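Local coordinates for protein leucine aminopeptidase (Legionella pneumophila, PDB 5GNE) that is an aminopeptidase with two zinc ions bound in its M28-type metallopeptidase domain, and probably removes residues one at a time from the N termini of peptides, at residues Y94-E99 against A295-R300; L282-D287 against Y308-Y313; K288-F293 against K327-S332; P331-L336 against V359-L364. One frame throughout, in Å; residues are numbered along the deposited sequence.

Contact 1: Y94-E99 against A295-R300; sequences YPINHE and AELLTR
Ile96 reaches from an irregular loop before helix 99-106 onto helix 288-302, one of the helices packed against the mixed sheet of the M28 peptidase fold, and meets Glu296, Leu297 and Arg300 there. Its CG1 stands anti to the carbonyl carbon (chi1 -62°), and CD1 at the end of that branch lies 3.6 Å from Glu296 OE1, with Glu296 CB beside it, and 4.0 Å from Leu297 CD2. A beta-branched aliphatic residue suits the place, because its second branch is used as well: CG2 faces the methylene CD of Arg300 at 4.1 Å, the two side chains sliding past each other in opposite directions. The arginine's charged end continues toward Glu99. That residue, in the first turn of helix 99-106, crosses Arg300 at about a right angle, with carboxylate and guanidinium planes 83° apart. The direct salt bridge is long, 3.8 Å from Glu99 OE1 to Arg300 NH2. Around this loop, Glu371 of helix 355-373 accepts hydrogen bonds from the backbone N of Asn97 and His98. Water 1 bridges the two charged groups, accepting from Arg300 NE at 2.7 Å and donating to Glu99 OE1 at 3.0 Å.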
loop_
_atom_site.group_PDB
_atom_site.type_symbol
_atom_site.label_atom_id
_atom_site.label_comp_id
_atom_site.label_asym_id
_atom_site.label_seq_id
_atom_site.Cartn_x
_atom_site.Cartn_y
_atom_site.Cartn_z
ATOM N N TYR A 94 -3.385 -19.076 -12.675
ATOM C CA TYR A 94 -4.171 -17.936 -13.177
ATOM C C TYR A 94 -4.066 -17.806 -14.702
ATOM O O TYR A 94 -2.965 -17.732 -15.263
ATOM C CB TYR A 94 -3.691 -16.632 -12.562
ATOM C CG TYR A 94 -3.851 -16.498 -11.073
ATOM C CD1 TYR A 94 -4.962 -15.859 -10.510
ATOM C CD2 TYR A 94 -2.866 -16.991 -10.222
ATOM C CE1 TYR A 94 -5.079 -15.729 -9.127
ATOM C CE2 TYR A 94 -2.971 -16.876 -8.856
ATOM C CZ TYR A 94 -4.070 -16.247 -8.303
ATOM O OH TYR A 94 -4.131 -16.152 -6.927
ATOM N N PRO A 95 -5.216 -17.755 -15.369
ATOM C CA PRO A 95 -5.330 -17.628 -16.822
ATOM C C PRO A 95 -4.866 -16.265 -17.296
ATOM O O PRO A 95 -5.060 -15.297 -16.550
ATOM C CB PRO A 95 -6.830 -17.775 -17.088
ATOM C CG PRO A 95 -7.408 -18.334 -15.855
ATOM C CD PRO A 95 -6.516 -17.973 -14.720
ATOM N N ILE A 96 -4.187 -16.208 -18.441
ATOM C CA ILE A 96 -3.916 -14.951 -19.147
ATOM C C ILE A 96 -4.441 -15.027 -20.616
ATOM O O ILE A 96 -3.790 -15.594 -21.479
ATOM C CB ILE A 96 -2.420 -14.641 -19.101
ATOM C CG1 ILE A 96 -1.975 -14.466 -17.648
ATOM C CG2 ILE A 96 -2.112 -13.376 -19.848
ATOM C CD1 ILE A 96 -0.478 -14.265 -17.485
ATOM N N ASN A 97 -5.619 -14.476 -20.894
ATOM C CA ASN A 97 -6.356 -14.824 -22.119
ATOM C C ASN A 97 -7.136 -13.663 -22.755
ATOM O O ASN A 97 -8.098 -13.865 -23.507
ATOM C CB ASN A 97 -7.294 -15.993 -21.771
ATOM C CG ASN A 97 -8.093 -15.721 -20.520
ATOM O OD1 ASN A 97 -7.948 -14.663 -19.883
ATOM N ND2 ASN A 97 -8.868 -16.697 -20.105
ATOM N N HIS A 98 -6.747 -12.467 -22.357
ATOM C CA HIS A 98 -7.406 -11.208 -22.639
ATOM C C HIS A 98 -6.509 -10.170 -23.303
ATOM O O HIS A 98 -6.623 -8.961 -23.015
ATOM C CB HIS A 98 -7.928 -10.784 -21.257
ATOM C CG HIS A 98 -9.013 -11.685 -20.772
ATOM N ND1 HIS A 98 -9.927 -11.321 -19.825
ATOM C CD2 HIS A 98 -9.574 -12.749 -21.403
ATOM C CE1 HIS A 98 -10.831 -12.264 -19.692
ATOM N NE2 HIS A 98 -10.689 -13.100 -20.713
ATOM N N GLU A 99 -5.691 -10.598 -24.260
ATOM C CA GLU A 99 -4.670 -9.729 -24.834
ATOM C C GLU A 99 -5.271 -8.499 -25.519
ATOM O O GLU A 99 -4.746 -7.391 -25.382
ATOM C CB GLU A 99 -3.794 -10.494 -25.839
ATOM C CG GLU A 99 -2.867 -9.555 -26.639
ATOM C CD GLU A 99 -1.703 -10.262 -27.337
ATOM O OE1 GLU A 99 -1.376 -11.421 -26.975
ATOM O OE2 GLU A 99 -1.067 -9.613 -28.199
ATOM N N ALA A 295 4.510 -11.725 -12.239
ATOM C CA ALA A 295 5.703 -11.969 -13.055
ATOM C C ALA A 295 5.336 -12.253 -14.521
ATOM O O ALA A 295 5.941 -11.696 -15.427
ATOM C CB ALA A 295 6.541 -13.103 -12.472
ATOM N N GLU A 296 4.344 -13.101 -14.769
ATOM C CA GLU A 296 4.028 -13.399 -16.160
ATOM C C GLU A 296 3.307 -12.250 -16.857
ATOM O O GLU A 296 3.398 -12.120 -18.072
ATOM C CB GLU A 296 3.114 -14.614 -16.274
ATOM C CG GLU A 296 3.340 -15.702 -15.271
ATOM C CD GLU A 296 2.297 -16.793 -15.377
ATOM O OE1 GLU A 296 1.096 -16.521 -15.139
ATOM O OE2 GLU A 296 2.679 -17.929 -15.697
ATOM N N LEU A 297 2.647 -11.385 -16.090
ATOM C CA LEU A 297 2.031 -10.207 -16.682
ATOM C C LEU A 297 3.144 -9.270 -17.134
ATOM O O LEU A 297 3.105 -8.715 -18.242
ATOM C CB LEU A 297 1.075 -9.518 -15.699
ATOM C CG LEU A 297 -0.199 -10.241 -15.183
ATOM C CD1 LEU A 297 -0.827 -9.410 -14.080
ATOM C CD2 LEU A 297 -1.238 -10.536 -16.254
ATOM N N LEU A 298 4.169 -9.143 -16.294
ATOM C CA LEU A 298 5.305 -8.285 -16.630
ATOM C C LEU A 298 6.013 -8.762 -17.895
ATOM O O LEU A 298 6.313 -7.975 -18.803
ATOM C CB LEU A 298 6.292 -8.228 -15.467
ATOM C CG LEU A 298 5.979 -7.235 -14.337
ATOM C CD1 LEU A 298 7.032 -7.282 -13.243
ATOM C CD2 LEU A 298 5.847 -5.823 -14.891
ATOM N N THR A 299 6.274 -10.056 -17.965
ATOM C CA THR A 299 6.939 -10.599 -19.128
ATOM C C THR A 299 6.044 -10.544 -20.370
ATOM O O THR A 299 6.458 -10.032 -21.422
ATOM C CB THR A 299 7.423 -12.029 -18.854
ATOM O OG1 THR A 299 8.508 -11.959 -17.919
ATOM C CG2 THR A 299 7.936 -12.675 -20.133
ATOM N N ARG A 300 4.818 -11.041 -20.242
ATOM C CA ARG A 300 3.924 -11.128 -21.389
ATOM C C ARG A 300 3.444 -9.769 -21.894
ATOM O O ARG A 300 3.339 -9.568 -23.096
ATOM C CB ARG A 300 2.717 -11.997 -21.054
ATOM C CG ARG A 300 1.705 -12.043 -22.164
ATOM C CD ARG A 300 1.117 -13.420 -22.310
ATOM N NE ARG A 300 0.439 -13.549 -23.591
ATOM C CZ ARG A 300 -0.168 -14.655 -23.997
ATOM N NH1 ARG A 300 -0.183 -15.724 -23.207
ATOM N NH2 ARG A 300 -0.763 -14.688 -25.186
HETATM O O HOH W 1 1.072 -11.500 -25.233
#

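Contact 2: L282-D287 against Y308-Y313; sequences LKDYVD and YTKCGY
Asp284 turns its short side chain toward Lys310 and Cys311, just beyond the place where strands 279-282 and 306-309 pair in parallel. CB points toward the other segment, and CG sits in the crowded position between backbone N and carbonyl carbon (chi1 47°). Of the two carboxylate oxygens, OD1 lies 3.9 Å from Cys311 CB. OD2 takes a weak but fairly straight hydrogen bond from Cys311 N (3.4 Å, 165° at the hydrogen) and also touches Lys310 CD at 3.2 Å. An aspartate fits here, since its acceptor can meet a backbone N-H where the strand pairing has stopped; Lys310 NZ, 4.7 Å from OD2, may add a modest electrostatic attraction. One step back, Lys283 N donates to Thr309 O at 3.2 Å, and Leu282 CD2 packs on Cys311 CB at 3.6 Å, placing an apolar branch beside the cysteine whose SG forms a disulfide with Cys315. The pairing brings 306-309 to the border of the eight-stranded sheet, with 279-282 between it and 328-332; helix 288-302 connects the two paired strands in a beta-alpha-beta crossover, and helix 318-323 packs on Tyr285.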
loop_
_atom_site.group_PDB
_atom_site.type_symbol
_atom_site.label_atom_id
_atom_site.label_comp_id
_atom_site.label_asym_id
_atom_site.label_seq_id
_atom_site.Cartn_x
_atom_site.Cartn_y
_atom_site.Cartn_z
ATOM N N LEU A 282 8.266 -8.750 -4.651
ATOM C CA LEU A 282 8.680 -9.108 -3.300
ATOM C C LEU A 282 8.358 -10.550 -3.073
ATOM O O LEU A 282 7.352 -11.027 -3.580
ATOM C CB LEU A 282 7.980 -8.248 -2.266
ATOM C CG LEU A 282 8.753 -6.964 -1.983
ATOM C CD1 LEU A 282 8.454 -5.876 -3.012
ATOM C CD2 LEU A 282 8.485 -6.494 -0.573
ATOM N N LYS A 283 9.222 -11.278 -2.370
ATOM C CA LYS A 283 8.911 -12.687 -2.175
ATOM C C LYS A 283 8.501 -13.075 -0.753
ATOM O O LYS A 283 8.093 -14.212 -0.533
ATOM C CB LYS A 283 10.061 -13.592 -2.624
ATOM C CG LYS A 283 11.407 -12.966 -2.883
ATOM C CD LYS A 283 12.359 -14.093 -3.318
ATOM C CE LYS A 283 13.738 -13.610 -3.724
ATOM N NZ LYS A 283 14.696 -14.756 -3.811
ATOM N N ASP A 284 8.621 -12.180 0.220
ATOM C CA ASP A 284 8.081 -12.519 1.536
ATOM C C ASP A 284 6.781 -11.757 1.856
ATOM O O ASP A 284 6.557 -10.632 1.413
ATOM C CB ASP A 284 9.152 -12.346 2.636
ATOM C CG ASP A 284 9.914 -11.041 2.536
ATOM O OD1 ASP A 284 9.277 -9.973 2.529
ATOM O OD2 ASP A 284 11.169 -11.095 2.479
ATOM N N TYR A 285 5.927 -12.400 2.636
ATOM C CA TYR A 285 4.703 -11.777 3.086
ATOM C C TYR A 285 3.768 -11.433 1.929
ATOM O O TYR A 285 2.980 -10.502 2.017
ATOM C CB TYR A 285 5.016 -10.536 3.927
ATOM C CG TYR A 285 5.070 -10.849 5.401
ATOM C CD1 TYR A 285 3.911 -10.802 6.178
ATOM C CD2 TYR A 285 6.255 -11.208 6.015
ATOM C CE1 TYR A 285 3.937 -11.098 7.528
ATOM C CE2 TYR A 285 6.292 -11.510 7.363
ATOM C CZ TYR A 285 5.130 -11.452 8.112
ATOM O OH TYR A 285 5.162 -11.749 9.452
ATOM N N VAL A 286 3.858 -12.221 0.861
ATOM C CA VAL A 286 2.998 -12.102 -0.323
ATOM C C VAL A 286 2.550 -13.498 -0.707
ATOM O O VAL A 286 3.093 -14.468 -0.212
ATOM C CB VAL A 286 3.714 -11.446 -1.528
ATOM C CG1 VAL A 286 3.981 -9.973 -1.259
ATOM C CG2 VAL A 286 5.024 -12.172 -1.822
ATOM N N ASP A 287 1.539 -13.596 -1.557
ATOM C CA ASP A 287 1.100 -14.876 -2.112
ATOM C C ASP A 287 2.012 -15.266 -3.257
ATOM O O ASP A 287 2.192 -14.486 -4.196
ATOM C CB ASP A 287 -0.338 -14.791 -2.626
ATOM C CG ASP A 287 -0.899 -16.139 -3.028
ATOM O OD1 ASP A 287 -1.081 -16.398 -4.236
ATOM O OD2 ASP A 287 -1.180 -16.941 -2.119
ATOM N N TYR A 308 13.540 -9.888 -8.302
ATOM C CA TYR A 308 12.987 -10.246 -7.001
ATOM C C TYR A 308 13.784 -9.588 -5.875
ATOM O O TYR A 308 14.986 -9.365 -5.985
ATOM C CB TYR A 308 12.941 -11.766 -6.824
ATOM C CG TYR A 308 11.930 -12.412 -7.746
ATOM C CD1 TYR A 308 12.310 -12.906 -8.991
ATOM C CD2 TYR A 308 10.591 -12.515 -7.382
ATOM C CE1 TYR A 308 11.382 -13.483 -9.848
ATOM C CE2 TYR A 308 9.659 -13.090 -8.227
ATOM C CZ TYR A 308 10.052 -13.572 -9.459
ATOM O OH TYR A 308 9.117 -14.146 -10.296
ATOM N N THR A 309 13.086 -9.246 -4.802
ATOM C CA THR A 309 13.691 -8.607 -3.638
ATOM C C THR A 309 13.024 -9.071 -2.334
ATOM O O THR A 309 11.968 -9.724 -2.356
ATOM C CB THR A 309 13.646 -7.063 -3.789
ATOM O OG1 THR A 309 14.293 -6.445 -2.674
ATOM C CG2 THR A 309 12.223 -6.550 -3.896
ATOM N N LYS A 310 13.671 -8.793 -1.209
ATOM C CA LYS A 310 13.119 -9.121 0.104
ATOM C C LYS A 310 12.945 -7.844 0.921
ATOM O O LYS A 310 13.493 -6.799 0.568
ATOM C CB LYS A 310 14.003 -10.126 0.855
ATOM C CG LYS A 310 13.926 -11.583 0.366
ATOM C CD LYS A 310 13.826 -12.555 1.566
ATOM C CE LYS A 310 13.981 -14.033 1.181
ATOM N NZ LYS A 310 13.969 -14.923 2.388
ATOM N N CYS A 311 12.091 -7.908 1.943
ATOM C CA CYS A 311 11.771 -6.750 2.781
ATOM C C CYS A 311 11.932 -7.065 4.262
ATOM O O CYS A 311 11.906 -8.220 4.665
ATOM C CB CYS A 311 10.332 -6.251 2.519
ATOM S SG CYS A 311 10.075 -4.582 3.143
ATOM N N GLY A 312 12.096 -6.023 5.067
ATOM C CA GLY A 312 12.033 -6.150 6.512
ATOM C C GLY A 312 10.627 -6.477 7.019
ATOM O O GLY A 312 9.670 -6.599 6.246
ATOM N N TYR A 313 10.510 -6.595 8.337
ATOM C CA TYR A 313 9.231 -6.800 9.010
ATOM C C TYR A 313 8.290 -5.613 8.811
ATOM O O TYR A 313 8.736 -4.466 8.806
ATOM C CB TYR A 313 9.464 -7.032 10.516
ATOM C CG TYR A 313 8.185 -7.217 11.295
ATOM C CD1 TYR A 313 7.333 -8.266 11.000
ATOM C CD2 TYR A 313 7.811 -6.323 12.289
ATOM C CE1 TYR A 313 6.151 -8.433 11.669
ATOM C CE2 TYR A 313 6.633 -6.484 12.973
ATOM C CZ TYR A 313 5.805 -7.544 12.655
ATOM O OH TYR A 313 4.629 -7.733 13.313
#

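Contact 3: K288-F293 against K327-S332; sequences KGLTEF and KTTYPS
The first turns of helix 288-302 lie on strand 328-332 of the mixed sheet, where Leu290 and Thr291 meet Thr329 in a buried helix-on-sheet contact. Leu290 carries most of it. Its CG is anti to the backbone N (chi1 -159°), and CG lies 3.9 Å from Thr329 CB; the two side chains cross at about a right angle. One methyl, CD2, rests against the strand backbone, 3.6 Å from Lys327 O and 3.7 Å from Thr328 N. A branched leucine suits this place because it can cover the peptide between Lys327 and Thr328 and the methyl side of Thr329 together.

In the three-layer architecture of the M28 domain, helices flank a central sheet, and this strand runs between strands 259-264 and 279-282. Thr329 points toward the helix, whereas the CB of Thr328 points away from it. A threonine at 329 offers carbon to Leu290 and a hydroxyl to the helix: its CG2 is in contact with the leucine, and OG1 hydrogen-bonds with Thr294 OG1 in the next turn. The hydroxyls of Thr291 and Thr329 approach to 3.9 Å. Thr291 OG1 hydrogen-bonds back to Asp287 O, the residue at the N-cap of the helix, and also accepts from water 2 at 3.0 Å. That water accepts in turn from Tyr330 N at 2.8 Å, so a backbone N-H of the strand is satisfied within the buried interface and linked to the helix through one bridging molecule. Asp287 OD1 accepts from Leu290 N, capping the start of the helix.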
loop_
_atom_site.group_PDB
_atom_site.type_symbol
_atom_site.label_atom_id
_atom_site.label_comp_id
_atom_site.label_asym_id
_atom_site.label_seq_id
_atom_site.Cartn_x
_atom_site.Cartn_y
_atom_site.Cartn_z
ATOM N N LYS A 288 2.580 -16.464 -3.197
ATOM C CA LYS A 288 3.493 -16.912 -4.243
ATOM C C LYS A 288 2.764 -17.124 -5.550
ATOM O O LYS A 288 3.259 -16.709 -6.583
ATOM C CB LYS A 288 4.201 -18.213 -3.815
ATOM C CG LYS A 288 5.247 -18.802 -4.790
ATOM C CD LYS A 288 6.447 -17.896 -5.033
ATOM C CE LYS A 288 7.493 -18.539 -5.973
ATOM N NZ LYS A 288 8.214 -19.732 -5.389
ATOM N N GLY A 289 1.544 -17.648 -5.490
ATOM C CA GLY A 289 0.701 -17.800 -6.670
ATOM C C GLY A 289 0.390 -16.490 -7.379
ATOM O O GLY A 289 0.622 -16.354 -8.571
ATOM N N LEU A 290 -0.125 -15.518 -6.635
ATOM C CA LEU A 290 -0.406 -14.192 -7.173
ATOM C C LEU A 290 0.870 -13.523 -7.697
ATOM O O LEU A 290 0.837 -12.767 -8.674
ATOM C CB LEU A 290 -1.072 -13.315 -6.104
ATOM C CG LEU A 290 -1.879 -12.094 -6.562
ATOM C CD1 LEU A 290 -2.930 -12.506 -7.590
ATOM C CD2 LEU A 290 -2.549 -11.380 -5.379
ATOM N N THR A 291 1.990 -13.787 -7.030
ATOM C CA THR A 291 3.282 -13.223 -7.441
ATOM C C THR A 291 3.818 -13.833 -8.738
ATOM O O THR A 291 4.327 -13.103 -9.593
ATOM C CB THR A 291 4.331 -13.375 -6.317
ATOM O OG1 THR A 291 3.860 -12.684 -5.146
ATOM C CG2 THR A 291 5.681 -12.799 -6.741
ATOM N N GLU A 292 3.665 -15.143 -8.929
ATOM C CA GLU A 292 4.078 -15.723 -10.202
ATOM C C GLU A 292 3.214 -15.137 -11.315
ATOM O O GLU A 292 3.712 -14.848 -12.400
ATOM C CB GLU A 292 3.994 -17.263 -10.207
ATOM C CG GLU A 292 4.497 -17.964 -8.952
ATOM C CD GLU A 292 4.152 -19.467 -8.887
ATOM O OE1 GLU A 292 3.360 -19.953 -9.725
ATOM O OE2 GLU A 292 4.682 -20.164 -7.986
ATOM N N PHE A 293 1.931 -14.939 -11.022
ATOM C CA PHE A 293 0.992 -14.313 -11.954
ATOM C C PHE A 293 1.476 -12.922 -12.372
ATOM O O PHE A 293 1.522 -12.604 -13.561
ATOM C CB PHE A 293 -0.387 -14.241 -11.302
ATOM C CG PHE A 293 -1.434 -13.485 -12.108
ATOM C CD1 PHE A 293 -1.873 -13.959 -13.334
ATOM C CD2 PHE A 293 -2.009 -12.338 -11.601
ATOM C CE1 PHE A 293 -2.856 -13.292 -14.042
ATOM C CE2 PHE A 293 -2.998 -11.658 -12.311
ATOM C CZ PHE A 293 -3.416 -12.130 -13.530
ATOM N N LYS A 327 -4.827 -12.813 -0.257
ATOM C CA LYS A 327 -3.730 -12.976 -1.213
ATOM C C LYS A 327 -3.221 -11.644 -1.731
ATOM O O LYS A 327 -3.968 -10.773 -2.134
ATOM C CB LYS A 327 -4.153 -13.866 -2.370
ATOM C CG LYS A 327 -4.354 -15.320 -1.944
ATOM C CD LYS A 327 -4.872 -16.156 -3.092
ATOM C CE LYS A 327 -4.951 -17.618 -2.743
ATOM N NZ LYS A 327 -5.120 -18.406 -3.987
ATOM N N THR A 328 -1.916 -11.536 -1.787
ATOM C CA THR A 328 -1.236 -10.275 -1.880
ATOM C C THR A 328 -0.086 -10.330 -2.860
ATOM O O THR A 328 0.627 -11.312 -2.917
ATOM C CB THR A 328 -0.756 -9.902 -0.466
ATOM O OG1 THR A 328 -1.734 -9.058 0.165
ATOM C CG2 THR A 328 0.561 -9.232 -0.459
ATOM N N THR A 329 0.076 -9.283 -3.656
ATOM C CA THR A 329 1.283 -9.134 -4.467
ATOM C C THR A 329 1.797 -7.690 -4.404
ATOM O O THR A 329 1.010 -6.749 -4.268
ATOM C CB THR A 329 1.039 -9.541 -5.932
ATOM O OG1 THR A 329 2.269 -9.432 -6.655
ATOM C CG2 THR A 329 0.028 -8.634 -6.595
ATOM N N TYR A 330 3.109 -7.517 -4.493
ATOM C CA TYR A 330 3.732 -6.204 -4.297
ATOM C C TYR A 330 4.875 -5.938 -5.292
ATOM O O TYR A 330 6.016 -6.317 -5.049
ATOM C CB TYR A 330 4.212 -6.086 -2.830
ATOM C CG TYR A 330 4.928 -4.803 -2.407
ATOM C CD1 TYR A 330 4.921 -3.643 -3.188
ATOM C CD2 TYR A 330 5.610 -4.761 -1.205
ATOM C CE1 TYR A 330 5.603 -2.498 -2.778
ATOM C CE2 TYR A 330 6.283 -3.627 -0.786
ATOM C CZ TYR A 330 6.280 -2.508 -1.575
ATOM O OH TYR A 330 6.943 -1.392 -1.122
ATOM N N PRO A 331 4.566 -5.310 -6.441
ATOM C CA PRO A 331 5.647 -4.892 -7.355
ATOM C C PRO A 331 6.350 -3.621 -6.849
ATOM O O PRO A 331 5.681 -2.679 -6.404
ATOM C CB PRO A 331 4.908 -4.637 -8.675
ATOM C CG PRO A 331 3.528 -4.197 -8.243
ATOM C CD PRO A 331 3.225 -4.988 -6.976
ATOM N N SER A 332 7.677 -3.582 -6.931
ATOM C CA SER A 332 8.430 -2.436 -6.429
ATOM C C SER A 332 9.475 -1.850 -7.414
ATOM O O SER A 332 10.114 -2.568 -8.179
ATOM C CB SER A 332 9.107 -2.843 -5.129
ATOM O OG SER A 332 9.753 -1.745 -4.539
HETATM O O HOH W 2 4.769 -9.794 -4.795
#

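Contact 4: P331-L336 against V359-L364; sequences PSATTL and VNFTKL
The ring of Phe361 presents its edge to the backbone running from Pro331 to Ala333. Pro331 C and Ser332 N lie in the plane of the ring, and Pro331 O is also at the edge, 3.6 Å from CE2. The tip, CZ, comes 3.4 Å from Ser332 C, while Ala333 N approaches obliquely at the same distance from CZ. Away from the two segments, His357, one turn earlier in the helix, meets this ring edge-to-face. CG of Phe361 is anti to the carbonyl carbon (chi1 -79°), and the ring extends from the helix to the strand end. A phenylalanine suits the place: its thin rim fits against peptide groups, and its carbons also serve the apolar neighbours, with CE2 at 3.8 Å from Pro331 CB. Leu364 adds the next contact on the same helix. Its CG is anti to the backbone N (chi1 176°); the side chain crosses Pro331 obliquely, with CD2 3.6 Å from Pro331 CB and 3.8 Å from Pro331 CG. The proline's ring carbons are thus shared by both helix residues. Helix 355-373, the last of the chain, packs here on the end of strand 328-332; helices 202-221 and 288-302 also border it, touching Phe361 and Leu364 respectively, while strand 279-282 runs beside Pro331.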
loop_
_atom_site.group_PDB
_atom_site.type_symbol
_atom_site.label_atom_id
_atom_site.label_comp_id
_atom_site.label_asym_id
_atom_site.label_seq_id
_atom_site.Cartn_x
_atom_site.Cartn_y
_atom_site.Cartn_z
ATOM N N PRO A 331 4.566 -5.310 -6.441
ATOM C CA PRO A 331 5.647 -4.892 -7.355
ATOM C C PRO A 331 6.350 -3.621 -6.849
ATOM O O PRO A 331 5.681 -2.679 -6.404
ATOM C CB PRO A 331 4.908 -4.637 -8.675
ATOM C CG PRO A 331 3.528 -4.197 -8.243
ATOM C CD PRO A 331 3.225 -4.988 -6.976
ATOM N N SER A 332 7.677 -3.582 -6.931
ATOM C CA SER A 332 8.430 -2.436 -6.429
ATOM C C SER A 332 9.475 -1.850 -7.414
ATOM O O SER A 332 10.114 -2.568 -8.179
ATOM C CB SER A 332 9.107 -2.843 -5.129
ATOM O OG SER A 332 9.753 -1.745 -4.539
ATOM N N ALA A 333 9.650 -0.531 -7.347
ATOM C CA ALA A 333 10.602 0.210 -8.171
ATOM C C ALA A 333 12.071 -0.192 -7.989
ATOM O O ALA A 333 12.844 -0.136 -8.941
ATOM C CB ALA A 333 10.445 1.719 -7.912
ATOM N N THR A 334 12.450 -0.592 -6.777
ATOM C CA THR A 334 13.856 -0.869 -6.443
ATOM C C THR A 334 14.025 -2.203 -5.716
ATOM O O THR A 334 13.053 -2.742 -5.179
ATOM C CB THR A 334 14.468 0.240 -5.558
ATOM O OG1 THR A 334 13.707 0.346 -4.352
ATOM C CG2 THR A 334 14.445 1.583 -6.263
ATOM N N THR A 335 15.235 -2.763 -5.769
ATOM C CA THR A 335 15.636 -3.881 -4.904
ATOM C C THR A 335 16.043 -3.315 -3.562
ATOM O O THR A 335 16.289 -2.119 -3.453
ATOM C CB THR A 335 16.806 -4.686 -5.465
ATOM O OG1 THR A 335 16.611 -4.909 -6.859
ATOM C CG2 THR A 335 16.929 -6.043 -4.768
ATOM N N LEU A 336 16.172 -4.172 -2.558
ATOM C CA LEU A 336 16.596 -3.726 -1.242
ATOM C C LEU A 336 18.067 -3.268 -1.144
ATOM O O LEU A 336 18.435 -2.571 -0.196
ATOM C CB LEU A 336 16.327 -4.835 -0.226
ATOM C CG LEU A 336 16.632 -4.412 1.201
ATOM C CD1 LEU A 336 15.793 -3.188 1.536
ATOM C CD2 LEU A 336 16.323 -5.552 2.140
ATOM N N VAL A 359 4.674 4.581 -15.767
ATOM C CA VAL A 359 3.844 4.106 -16.860
ATOM C C VAL A 359 3.872 2.576 -16.877
ATOM O O VAL A 359 2.840 1.947 -17.037
ATOM C CB VAL A 359 4.306 4.647 -18.248
ATOM C CG1 VAL A 359 3.666 3.832 -19.372
ATOM C CG2 VAL A 359 3.955 6.117 -18.408
ATOM N N ASN A 360 5.040 1.969 -16.677
ATOM C CA ASN A 360 5.114 0.505 -16.654
ATOM C C ASN A 360 4.323 -0.114 -15.484
ATOM O O ASN A 360 3.635 -1.114 -15.674
ATOM C CB ASN A 360 6.566 0.026 -16.638
ATOM C CG ASN A 360 7.244 0.124 -18.028
ATOM O OD1 ASN A 360 6.571 0.190 -19.073
ATOM N ND2 ASN A 360 8.579 0.113 -18.036
ATOM N N PHE A 361 4.407 0.471 -14.285
ATOM C CA PHE A 361 3.552 0.026 -13.169
ATOM C C PHE A 361 2.063 0.206 -13.479
ATOM O O PHE A 361 1.245 -0.646 -13.125
ATOM C CB PHE A 361 3.887 0.773 -11.883
ATOM C CG PHE A 361 5.113 0.269 -11.185
ATOM C CD1 PHE A 361 6.358 0.803 -11.475
ATOM C CD2 PHE A 361 5.024 -0.750 -10.251
ATOM C CE1 PHE A 361 7.511 0.335 -10.844
ATOM C CE2 PHE A 361 6.171 -1.215 -9.605
ATOM C CZ PHE A 361 7.417 -0.671 -9.905
ATOM N N THR A 362 1.708 1.282 -14.175
ATOM C CA THR A 362 0.323 1.413 -14.633
ATOM C C THR A 362 -0.072 0.305 -15.595
ATOM O O THR A 362 -1.150 -0.279 -15.459
ATOM C CB THR A 362 0.071 2.786 -15.310
ATOM O OG1 THR A 362 0.540 3.805 -14.434
ATOM C CG2 THR A 362 -1.399 3.016 -15.553
ATOM N N LYS A 363 0.820 -0.024 -16.531
ATOM C CA LYS A 363 0.567 -1.154 -17.419
ATOM C C LYS A 363 0.336 -2.419 -16.606
ATOM O O LYS A 363 -0.681 -3.109 -16.795
ATOM C CB LYS A 363 1.714 -1.358 -18.397
ATOM C CG LYS A 363 1.751 -0.330 -19.511
ATOM C CD LYS A 363 2.931 -0.516 -20.460
ATOM C CE LYS A 363 2.773 0.424 -21.657
ATOM N NZ LYS A 363 3.981 0.560 -22.475
ATOM N N LEU A 364 1.257 -2.702 -15.688
ATOM C CA LEU A 364 1.151 -3.896 -14.871
ATOM C C LEU A 364 -0.170 -3.966 -14.141
ATOM O O LEU A 364 -0.873 -4.949 -14.243
ATOM C CB LEU A 364 2.293 -3.958 -13.866
ATOM C CG LEU A 364 2.183 -5.148 -12.912
ATOM C CD1 LEU A 364 2.188 -6.454 -13.674
ATOM C CD2 LEU A 364 3.333 -5.102 -11.912
#

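Overall arrangement
From the N terminus, the first segment to appear is 94-99, which waits nearly 200 residues until 295-300 closes contact 1. That span contains 282-287 and 288-293, so contacts 2 and 3 open before contact 1 closes and both cross it. They also cross each other, 308-313 arriving before 327-332. Contact 4 opens only after contacts 1 and 2 have closed, on the stretch where contact 3 ends, sharing Pro331 and Ser332, and closes on the last helix. Contacts 1 and 3 use helix 288-302 at successive turns, joined by Tyr94 against Phe293, while Leu364 brings contact 4 to Leu297 of contact 1. Together they tie the loop before helix 99-106, two neighbouring helices and one border of the mixed sheet.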